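Local coordinates for Two-component system response regulator/GGDEF domain protein (Aeromonas salmonicida, PDB 3LUF), which probably makes cyclic di-GMP from two GTP molecules, this chain being its two magnesium-binding receiver domains without the catalytic GGDEF domain, at residues R17-Q22 / H107-A112; E65-L70 / V77-A82; D99-D104 / V113-R118. All coordinates share one frame; numbering follows the deposited sequence. Where two conformers were deposited one is given.

Contact 1 of 3, residues R17-Q22 / H107-A112. Unlike the reference sequence in segment 17-22: M19 (reference Thr).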
loop_
_atom_site.group_PDB
_atom_site.type_symbol
_atom_site.label_atom_id
_atom_site.label_comp_id
_atom_site.label_asym_id
_atom_site.label_seq_id
_atom_site.Cartn_x
_atom_site.Cartn_y
_atom_site.Cartn_z
ATOM N N ARG B 17 -14.157 20.846 17.185
ATOM C CA ARG B 17 -14.457 19.801 18.184
ATOM C C ARG B 17 -15.731 19.065 17.763
ATOM O O ARG B 17 -15.756 17.828 17.746
ATOM C CB ARG B 17 -14.578 20.395 19.593
ATOM C CG ARG B 17 -14.845 19.388 20.711
ATOM C CD ARG B 17 -15.004 20.075 22.100
ATOM N NE ARG B 17 -16.208 20.904 22.178
ATOM C CZ ARG B 17 -16.226 22.242 22.129
ATOM N NH1 ARG B 17 -15.108 22.933 21.924
ATOM N NH2 ARG B 17 -17.401 22.885 22.194
ATOM N N ARG B 18 -16.761 19.810 17.362
ATOM C CA ARG B 18 -17.983 19.146 16.916
ATOM C C ARG B 18 -17.812 18.298 15.634
ATOM O O ARG B 18 -18.406 17.207 15.542
ATOM C CB ARG B 18 -19.157 20.113 16.808
ATOM C CG ARG B 18 -19.602 20.580 18.172
ATOM C CD ARG B 18 -20.831 21.363 18.088
ATOM N NE ARG B 18 -21.202 21.776 19.435
ATOM C CZ ARG B 18 -22.208 22.600 19.694
ATOM N NH1 ARG B 18 -22.958 23.081 18.700
ATOM N NH2 ARG B 18 -22.463 22.924 20.949
HETATM N N MSE B 19 -17.001 18.762 14.681
HETATM C CA MSE B 19 -16.663 17.937 13.485
HETATM C C MSE B 19 -16.005 16.619 13.857
HETATM O O MSE B 19 -16.335 15.550 13.296
HETATM C CB MSE B 19 -15.718 18.680 12.546
HETATM C CG MSE B 19 -16.389 19.743 11.762
HETATM SE SE MSE B 19 -14.999 20.754 10.763
HETATM C CE MSE B 19 -16.360 21.599 9.710
ATOM N N LEU B 20 -15.070 16.691 14.809
ATOM C CA LEU B 20 -14.352 15.506 15.265
ATOM C C LEU B 20 -15.289 14.539 15.978
ATOM O O LEU B 20 -15.246 13.340 15.730
ATOM C CB LEU B 20 -13.229 15.897 16.199
ATOM C CG LEU B 20 -11.973 16.428 15.552
ATOM C CD1 LEU B 20 -11.020 16.951 16.614
ATOM C CD2 LEU B 20 -11.293 15.340 14.643
ATOM N N ILE B 21 -16.124 15.064 16.862
ATOM C CA ILE B 21 -17.087 14.211 17.581
ATOM C C ILE B 21 -17.989 13.495 16.593
ATOM O O ILE B 21 -18.093 12.276 16.640
ATOM C CB ILE B 21 -17.927 14.994 18.586
ATOM C CG1 ILE B 21 -17.028 15.506 19.729
ATOM C CG2 ILE B 21 -19.098 14.124 19.094
ATOM C CD1 ILE B 21 -17.696 16.602 20.587
ATOM N N GLN B 22 -18.606 14.247 15.680
ATOM C CA GLN B 22 -19.550 13.679 14.710
ATOM C C GLN B 22 -18.905 12.587 13.852
ATOM O O GLN B 22 -19.471 11.508 13.679
ATOM C CB GLN B 22 -20.111 14.786 13.820
ATOM C CG GLN B 22 -21.140 14.347 12.764
ATOM C CD GLN B 22 -21.552 15.523 11.885
ATOM O OE1 GLN B 22 -20.750 16.436 11.651
ATOM N NE2 GLN B 22 -22.800 15.520 11.404
ATOM N N HIS B 107 -11.713 18.024 5.425
ATOM C CA HIS B 107 -11.100 16.824 4.847
ATOM C C HIS B 107 -9.736 16.458 5.470
ATOM O O HIS B 107 -9.361 15.294 5.507
ATOM C CB HIS B 107 -11.015 16.914 3.294
ATOM C CG HIS B 107 -9.927 17.826 2.803
ATOM N ND1 HIS B 107 -10.177 19.125 2.400
ATOM C CD2 HIS B 107 -8.589 17.644 2.674
ATOM C CE1 HIS B 107 -9.045 19.685 2.004
ATOM N NE2 HIS B 107 -8.063 18.818 2.185
ATOM N N SER B 108 -8.999 17.438 5.985
ATOM C CA SER B 108 -7.760 17.087 6.668
ATOM C C SER B 108 -8.074 16.452 8.042
ATOM O O SER B 108 -7.391 15.526 8.474
ATOM C CB SER B 108 -6.782 18.253 6.724
ATOM O OG SER B 108 -7.192 19.245 7.632
ATOM N N LEU B 109 -9.123 16.931 8.700
ATOM C CA LEU B 109 -9.567 16.322 9.975
ATOM C C LEU B 109 -9.914 14.874 9.829
ATOM O O LEU B 109 -9.756 14.102 10.766
ATOM C CB LEU B 109 -10.806 17.052 10.528
ATOM C CG LEU B 109 -10.585 18.317 11.285
ATOM C CD1 LEU B 109 -12.022 18.822 11.662
ATOM C CD2 LEU B 109 -9.656 18.139 12.542
ATOM N N GLN B 110 -10.397 14.491 8.649
ATOM C CA GLN B 110 -10.763 13.123 8.401
ATOM C C GLN B 110 -9.591 12.168 8.688
ATOM O O GLN B 110 -9.812 11.035 9.076
ATOM C CB GLN B 110 -11.267 12.960 6.961
ATOM C CG GLN B 110 -11.887 11.633 6.662
ATOM C CD GLN B 110 -13.123 11.345 7.494
ATOM O OE1 GLN B 110 -13.810 12.255 7.977
ATOM N NE2 GLN B 110 -13.415 10.081 7.657
ATOM N N TYR B 111 -8.352 12.624 8.495
ATOM C CA TYR B 111 -7.183 11.803 8.845
ATOM C C TYR B 111 -7.259 11.266 10.302
ATOM O O TYR B 111 -6.903 10.108 10.580
ATOM C CB TYR B 111 -5.877 12.584 8.627
ATOM C CG TYR B 111 -4.619 11.819 8.941
ATOM C CD1 TYR B 111 -4.004 10.998 7.974
ATOM C CD2 TYR B 111 -4.032 11.907 10.198
ATOM C CE1 TYR B 111 -2.812 10.275 8.282
ATOM C CE2 TYR B 111 -2.877 11.209 10.505
ATOM C CZ TYR B 111 -2.279 10.395 9.557
ATOM O OH TYR B 111 -1.136 9.736 9.916
ATOM N N ALA B 112 -7.705 12.114 11.215
ATOM C CA ALA B 112 -7.773 11.735 12.641
ATOM C C ALA B 112 -8.734 10.540 12.852
ATOM O O ALA B 112 -8.527 9.668 13.716
ATOM C CB ALA B 112 -8.200 12.962 13.456
#
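The first and last helices of the first receiver domain, 14-27 and 106-122, lie on the same face of its CheY-like alpha/beta sandwich, and here they meet through M19 and L20 on one side and L109 and A112 on the other. It is a small, wholly apolar helix-helix contact, with 171 Å² buried in all. The two short segments cross at -52° with their axes 9.9 Å apart, so the helices touch over a limited patch. L109 does most of the joining, because its CB points at the other helix and its two methyls divide the work. CD1 goes to M19, a selenomethionine where the reference sequence has threonine: SE lies 3.7 Å from L109 CD1, and M19 CB is 3.8 Å from that same methyl. Beyond CG the M19 chain is extended (chi2 173°), which carries it across L109 at about a right angle. The other branch, L109 CD2, turns to L20 and comes 3.9 Å from L20 CD2. L20 does not aim its CB at helix 106-122; its CG stands anti to the carbonyl carbon (chi1 -79°), and from there CD2 reaches both L109 and, at 4.1 Å, A112 CB one turn further on. L20, L109 and A112 are buried, while M19 sits nearer the surface. The side chain of L20 is also about 5 Å from that of E11, which can take part in the magnesium site but does not bind the ion in this chain. Outside the patch, Q110 NE2 is hydrogen-bonded to Q27 OE1, a polar link between the same two helices. On the sheet side, L20 packs on L80 of strand 77-81 and A112 rests on V101 of strand 99-102, so both helices lie directly on the sheet.

Contact 2 of 3, residues E65-L70 / V77-A82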
loop_
_atom_site.group_PDB
_atom_site.type_symbol
_atom_site.label_atom_id
_atom_site.label_comp_id
_atom_site.label_asym_id
_atom_site.label_seq_id
_atom_site.Cartn_x
_atom_site.Cartn_y
_atom_site.Cartn_z
ATOM N N GLU B 65 0.999 23.536 26.044
ATOM C CA GLU B 65 1.226 22.929 27.371
ATOM C C GLU B 65 0.434 21.654 27.681
ATOM O O GLU B 65 0.884 20.839 28.478
ATOM C CB GLU B 65 1.036 23.960 28.494
ATOM C CG GLU B 65 2.001 25.145 28.325
ATOM C CD GLU B 65 1.409 26.310 27.535
ATOM O OE1 GLU B 65 0.405 26.122 26.814
ATOM O OE2 GLU B 65 1.980 27.423 27.618
ATOM N N ALA B 66 -0.749 21.489 27.076
ATOM C CA ALA B 66 -1.565 20.304 27.327
ATOM C C ALA B 66 -0.914 19.005 26.857
ATOM O O ALA B 66 -1.214 17.940 27.404
ATOM C CB ALA B 66 -2.975 20.460 26.746
ATOM N N VAL B 67 0.021 19.110 25.912
ATOM C CA VAL B 67 0.675 17.906 25.364
ATOM C C VAL B 67 1.472 17.201 26.455
ATOM O O VAL B 67 1.273 16.018 26.721
ATOM C CB VAL B 67 1.566 18.232 24.148
ATOM C CG1 VAL B 67 2.390 16.983 23.685
ATOM C CG2 VAL B 67 0.699 18.757 22.983
ATOM N N LYS B 68 2.350 17.952 27.098
ATOM C CA LYS B 68 3.198 17.396 28.140
ATOM C C LYS B 68 2.387 16.929 29.344
ATOM O O LYS B 68 2.665 15.879 29.916
ATOM C CB LYS B 68 4.250 18.418 28.530
ATOM C CG LYS B 68 5.240 17.956 29.599
ATOM C CD LYS B 68 6.257 19.077 29.812
ATOM C CE LYS B 68 7.205 18.770 30.955
ATOM N NZ LYS B 68 8.023 19.974 31.239
ATOM N N VAL B 69 1.389 17.714 29.740
ATOM C CA VAL B 69 0.514 17.352 30.852
ATOM C C VAL B 69 -0.141 16.000 30.617
ATOM O O VAL B 69 -0.148 15.143 31.498
ATOM C CB VAL B 69 -0.561 18.426 31.111
ATOM C CG1 VAL B 69 -1.616 17.921 32.085
ATOM C CG2 VAL B 69 0.104 19.713 31.658
ATOM N N LEU B 70 -0.684 15.799 29.415
ATOM C CA LEU B 70 -1.398 14.564 29.130
ATOM C C LEU B 70 -0.444 13.380 28.898
ATOM O O LEU B 70 -0.727 12.276 29.339
ATOM C CB LEU B 70 -2.394 14.774 27.973
ATOM C CG LEU B 70 -3.498 15.752 28.390
ATOM C CD1 LEU B 70 -4.264 16.265 27.127
ATOM C CD2 LEU B 70 -4.563 15.131 29.401
ATOM N N VAL B 77 -0.616 10.925 22.842
ATOM C CA VAL B 77 -1.135 12.195 22.345
ATOM C C VAL B 77 -0.906 12.330 20.852
ATOM O O VAL B 77 0.204 12.111 20.351
ATOM C CB VAL B 77 -0.483 13.382 23.071
ATOM C CG1 VAL B 77 -0.870 14.761 22.422
ATOM C CG2 VAL B 77 -0.883 13.392 24.561
ATOM N N VAL B 78 -1.974 12.678 20.145
ATOM C CA VAL B 78 -1.882 13.131 18.766
ATOM C C VAL B 78 -2.205 14.618 18.744
ATOM O O VAL B 78 -3.242 15.030 19.256
ATOM C CB VAL B 78 -2.881 12.347 17.896
ATOM C CG1 VAL B 78 -3.104 13.022 16.504
ATOM C CG2 VAL B 78 -2.431 10.860 17.778
ATOM N N ILE B 79 -1.330 15.431 18.168
ATOM C CA ILE B 79 -1.565 16.879 18.153
ATOM C C ILE B 79 -2.529 17.294 17.049
ATOM O O ILE B 79 -2.448 16.776 15.942
ATOM C CB ILE B 79 -0.198 17.625 18.048
ATOM C CG1 ILE B 79 0.510 17.567 19.431
ATOM C CG2 ILE B 79 -0.342 19.067 17.472
ATOM C CD1 ILE B 79 1.942 18.101 19.395
ATOM N N LEU B 80 -3.429 18.239 17.355
ATOM C CA LEU B 80 -4.254 18.895 16.341
ATOM C C LEU B 80 -3.625 20.237 16.054
ATOM O O LEU B 80 -3.442 21.035 16.971
ATOM C CB LEU B 80 -5.683 19.140 16.846
ATOM C CG LEU B 80 -6.522 17.940 17.312
ATOM C CD1 LEU B 80 -7.771 18.429 18.072
ATOM C CD2 LEU B 80 -6.966 17.136 16.118
ATOM N N THR B 81 -3.297 20.469 14.781
ATOM C CA THR B 81 -2.521 21.663 14.390
ATOM C C THR B 81 -3.066 22.312 13.115
ATOM O O THR B 81 -3.421 21.641 12.171
ATOM C CB THR B 81 -1.016 21.364 14.284
ATOM O OG1 THR B 81 -0.297 22.579 14.014
ATOM C CG2 THR B 81 -0.699 20.313 13.224
ATOM N N ALA B 82 -3.147 23.636 13.122
ATOM C CA ALA B 82 -3.644 24.350 11.937
ATOM C C ALA B 82 -2.550 24.528 10.884
ATOM O O ALA B 82 -2.840 24.780 9.684
ATOM C CB ALA B 82 -4.286 25.702 12.344
#
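V67 is turned so that its two methyls lean mainly to different residues of strand 77-81: CG1 to V77, which points at the helix, and CG2 to I79, whose end swings toward it. This is the returning half of a beta-alpha-beta crossover: strand 49-55 leads into helix 65-72, and the chain comes back antiparallel to the helix (171°) as strand 77-81, the axes 9.3 Å apart. With CG1 anti to the backbone N (chi1 173°), V67 sends that methyl to V77, where CG1 meets CG1 at 4.1 Å and the two side chains run at a slant to each other. V67 CG2 leans toward I79, and the two side chains cross at about a right angle; the methyl lies 3.8 Å from I79 CG1 and 3.9 Å from I79 CD1, alongside the isoleucine's longer branch, which makes the approach. All four touching residues are buried, and no hydrogen bond crosses between the segments. V97 touches both V67 and I79, and V54 of strand 49-55 touches both L70 and V77, which ties the patch to the rest of the core. One turn after V67, L70 takes part through its CB: V77 CG2 sits 4.0 Å from L70 CB and just as far from the carbonyl O of V67.

Contact 3 of 3, residues D99-D104 / V113-R118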
loop_
_atom_site.group_PDB
_atom_site.type_symbol
_atom_site.label_atom_id
_atom_site.label_comp_id
_atom_site.label_asym_id
_atom_site.label_seq_id
_atom_site.Cartn_x
_atom_site.Cartn_y
_atom_site.Cartn_z
ATOM N N ASP B 99 1.616 11.309 16.678
ATOM C CA ASP B 99 1.404 11.778 15.312
ATOM C C ASP B 99 0.742 13.153 15.426
ATOM O O ASP B 99 0.497 13.632 16.536
ATOM C CB ASP B 99 0.518 10.753 14.573
ATOM C CG ASP B 99 0.553 10.895 13.049
ATOM O OD1 ASP B 99 1.290 11.764 12.513
ATOM O OD2 ASP B 99 -0.164 10.101 12.382
ATOM N N TYR B 100 0.488 13.802 14.296
ATOM C CA TYR B 100 -0.326 15.011 14.303
ATOM C C TYR B 100 -1.375 14.943 13.208
ATOM O O TYR B 100 -1.241 14.180 12.245
ATOM C CB TYR B 100 0.522 16.289 14.152
ATOM C CG TYR B 100 1.282 16.360 12.855
ATOM C CD1 TYR B 100 0.797 17.100 11.774
ATOM C CD2 TYR B 100 2.494 15.666 12.706
ATOM C CE1 TYR B 100 1.516 17.157 10.585
ATOM C CE2 TYR B 100 3.204 15.714 11.523
ATOM C CZ TYR B 100 2.715 16.446 10.474
ATOM O OH TYR B 100 3.445 16.469 9.308
ATOM N N VAL B 101 -2.413 15.756 13.377
ATOM C CA VAL B 101 -3.528 15.841 12.446
ATOM C C VAL B 101 -3.639 17.290 12.036
ATOM O O VAL B 101 -3.635 18.187 12.888
ATOM C CB VAL B 101 -4.854 15.387 13.107
ATOM C CG1 VAL B 101 -6.058 15.615 12.188
ATOM C CG2 VAL B 101 -4.775 13.911 13.458
HETATM N N MSE B 102 -3.690 17.539 10.731
HETATM C CA MSE B 102 -3.961 18.899 10.276
HETATM C C MSE B 102 -5.430 19.239 10.466
HETATM O O MSE B 102 -6.302 18.412 10.133
HETATM C CB MSE B 102 -3.586 19.046 8.793
HETATM C CG MSE B 102 -2.128 18.789 8.490
HETATM SE SE MSE B 102 -0.865 20.001 9.396
HETATM C CE MSE B 102 -1.577 21.737 8.999
ATOM N N LYS B 103 -5.720 20.437 10.995
ATOM C CA LYS B 103 -7.115 20.840 11.210
ATOM C C LYS B 103 -7.508 22.089 10.439
ATOM O O LYS B 103 -8.397 22.825 10.862
ATOM C CB LYS B 103 -7.489 20.947 12.704
ATOM C CG LYS B 103 -6.593 21.875 13.488
ATOM C CD LYS B 103 -7.185 22.183 14.852
ATOM C CE LYS B 103 -6.232 23.104 15.640
ATOM N NZ LYS B 103 -7.017 23.712 16.769
ATOM N N ASP B 104 -6.865 22.289 9.287
ATOM C CA ASP B 104 -7.133 23.475 8.470
ATOM C C ASP B 104 -8.339 23.306 7.550
ATOM O O ASP B 104 -8.803 24.281 6.997
ATOM C CB ASP B 104 -5.887 23.915 7.683
ATOM C CG ASP B 104 -5.407 22.859 6.704
ATOM O OD1 ASP B 104 -5.480 21.656 7.002
ATOM O OD2 ASP B 104 -4.931 23.251 5.618
ATOM N N VAL B 113 -9.770 10.471 12.027
ATOM C CA VAL B 113 -10.801 9.438 12.166
ATOM C C VAL B 113 -10.244 8.054 11.824
ATOM O O VAL B 113 -10.341 7.100 12.611
ATOM C CB VAL B 113 -12.046 9.754 11.277
ATOM C CG1 VAL B 113 -13.102 8.682 11.446
ATOM C CG2 VAL B 113 -12.619 11.128 11.610
ATOM N N GLY B 114 -9.606 7.942 10.663
ATOM C CA GLY B 114 -8.945 6.704 10.284
ATOM C C GLY B 114 -7.854 6.338 11.250
ATOM O O GLY B 114 -7.685 5.177 11.559
ATOM N N LEU B 115 -7.140 7.338 11.760
ATOM C CA LEU B 115 -6.043 7.087 12.689
ATOM C C LEU B 115 -6.554 6.478 13.986
ATOM O O LEU B 115 -6.018 5.461 14.440
ATOM C CB LEU B 115 -5.332 8.383 13.024
ATOM C CG LEU B 115 -4.189 8.309 14.035
ATOM C CD1 LEU B 115 -3.129 7.304 13.664
ATOM C CD2 LEU B 115 -3.559 9.697 14.201
ATOM N N VAL B 116 -7.568 7.084 14.584
ATOM C CA VAL B 116 -7.987 6.600 15.931
ATOM C C VAL B 116 -8.638 5.221 15.848
ATOM O O VAL B 116 -8.536 4.411 16.781
ATOM C CB VAL B 116 -8.883 7.607 16.718
ATOM C CG1 VAL B 116 -8.062 8.914 16.962
ATOM C CG2 VAL B 116 -10.229 7.865 16.000
ATOM N N HIS B 117 -9.298 4.966 14.727
ATOM C CA HIS B 117 -9.866 3.645 14.464
ATOM C C HIS B 117 -8.733 2.610 14.367
ATOM O O HIS B 117 -8.784 1.542 14.978
ATOM C CB HIS B 117 -10.738 3.732 13.209
ATOM C CG HIS B 117 -11.319 2.427 12.752
ATOM N ND1 HIS B 117 -12.360 1.795 13.403
ATOM C CD2 HIS B 117 -11.057 1.687 11.655
ATOM C CE1 HIS B 117 -12.698 0.708 12.734
ATOM N NE2 HIS B 117 -11.919 0.618 11.671
ATOM N N ARG B 118 -7.688 2.938 13.624
ATOM C CA ARG B 118 -6.547 2.087 13.534
ATOM C C ARG B 118 -5.854 1.919 14.886
ATOM O O ARG B 118 -5.458 0.800 15.259
ATOM C CB ARG B 118 -5.584 2.746 12.514
ATOM C CG ARG B 118 -4.495 1.924 11.993
ATOM C CD ARG B 118 -4.991 0.783 11.091
ATOM N NE ARG B 118 -5.041 -0.454 11.859
ATOM C CZ ARG B 118 -5.845 -1.478 11.571
ATOM N NH1 ARG B 118 -5.777 -2.580 12.304
ATOM N NH2 ARG B 118 -6.698 -1.414 10.534
#
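Strand-to-helix packing at the edge of the sheet brings L115 of helix 106-122 against D99 and V101 of strand 99-102, in the last beta-alpha unit of the first receiver domain. The contact is narrow, 104 Å² in all, and L115 CD2 makes its closest approaches. That methyl lies 3.9 Å from D99 OD2, a van der Waals touch at a carboxylate oxygen, and 4.4 Å from V101 CG2, a looser apolar neighbour. CG anti to the backbone N (chi1 177°) sends the leucine toward the strand, and its side chain meets the aspartate's at a slant. The carboxylate is buried but well supplied with partners. OD2 is hydrogen-bonded to Y111 OH and to Q236 NE2, while OD1 pairs with K219 of the second subunit in a salt bridge. D99 OD1 also takes a weak bond from Y100 N, 2.8 Å long but bent to 141°, which may help set the carboxylate's rotation. L115 also packs on Q236, in helix 232-248 of the second receiver domain, so the contact lies where that helix comes up to the first domain. Further along the same face of the first domain, V113 packs against A23, I24 and Q27 of helix 14-27.

In the fold
All three contacts lie in the first receiver domain and its parallel five-stranded sheet. Contact 1 spans nearly the whole domain, first helix to last, and contact 2 falls within that span; contact 3 follows contact 2, and its segments alternate with those of contact 1. Contacts 1 and 3 share helix 106-122, their centres about 8 Å apart, and both touch the second subunit. Contact 2, its centre about 16 Å from that of contact 1 and about 13 Å from that of contact 3, lies across the sheet from them. Neighbouring strands join it to contact 3, with V101 N 2.8 Å from I79 O. K103 forms salt bridges with D55 and E11, linking this region to the magnesium site.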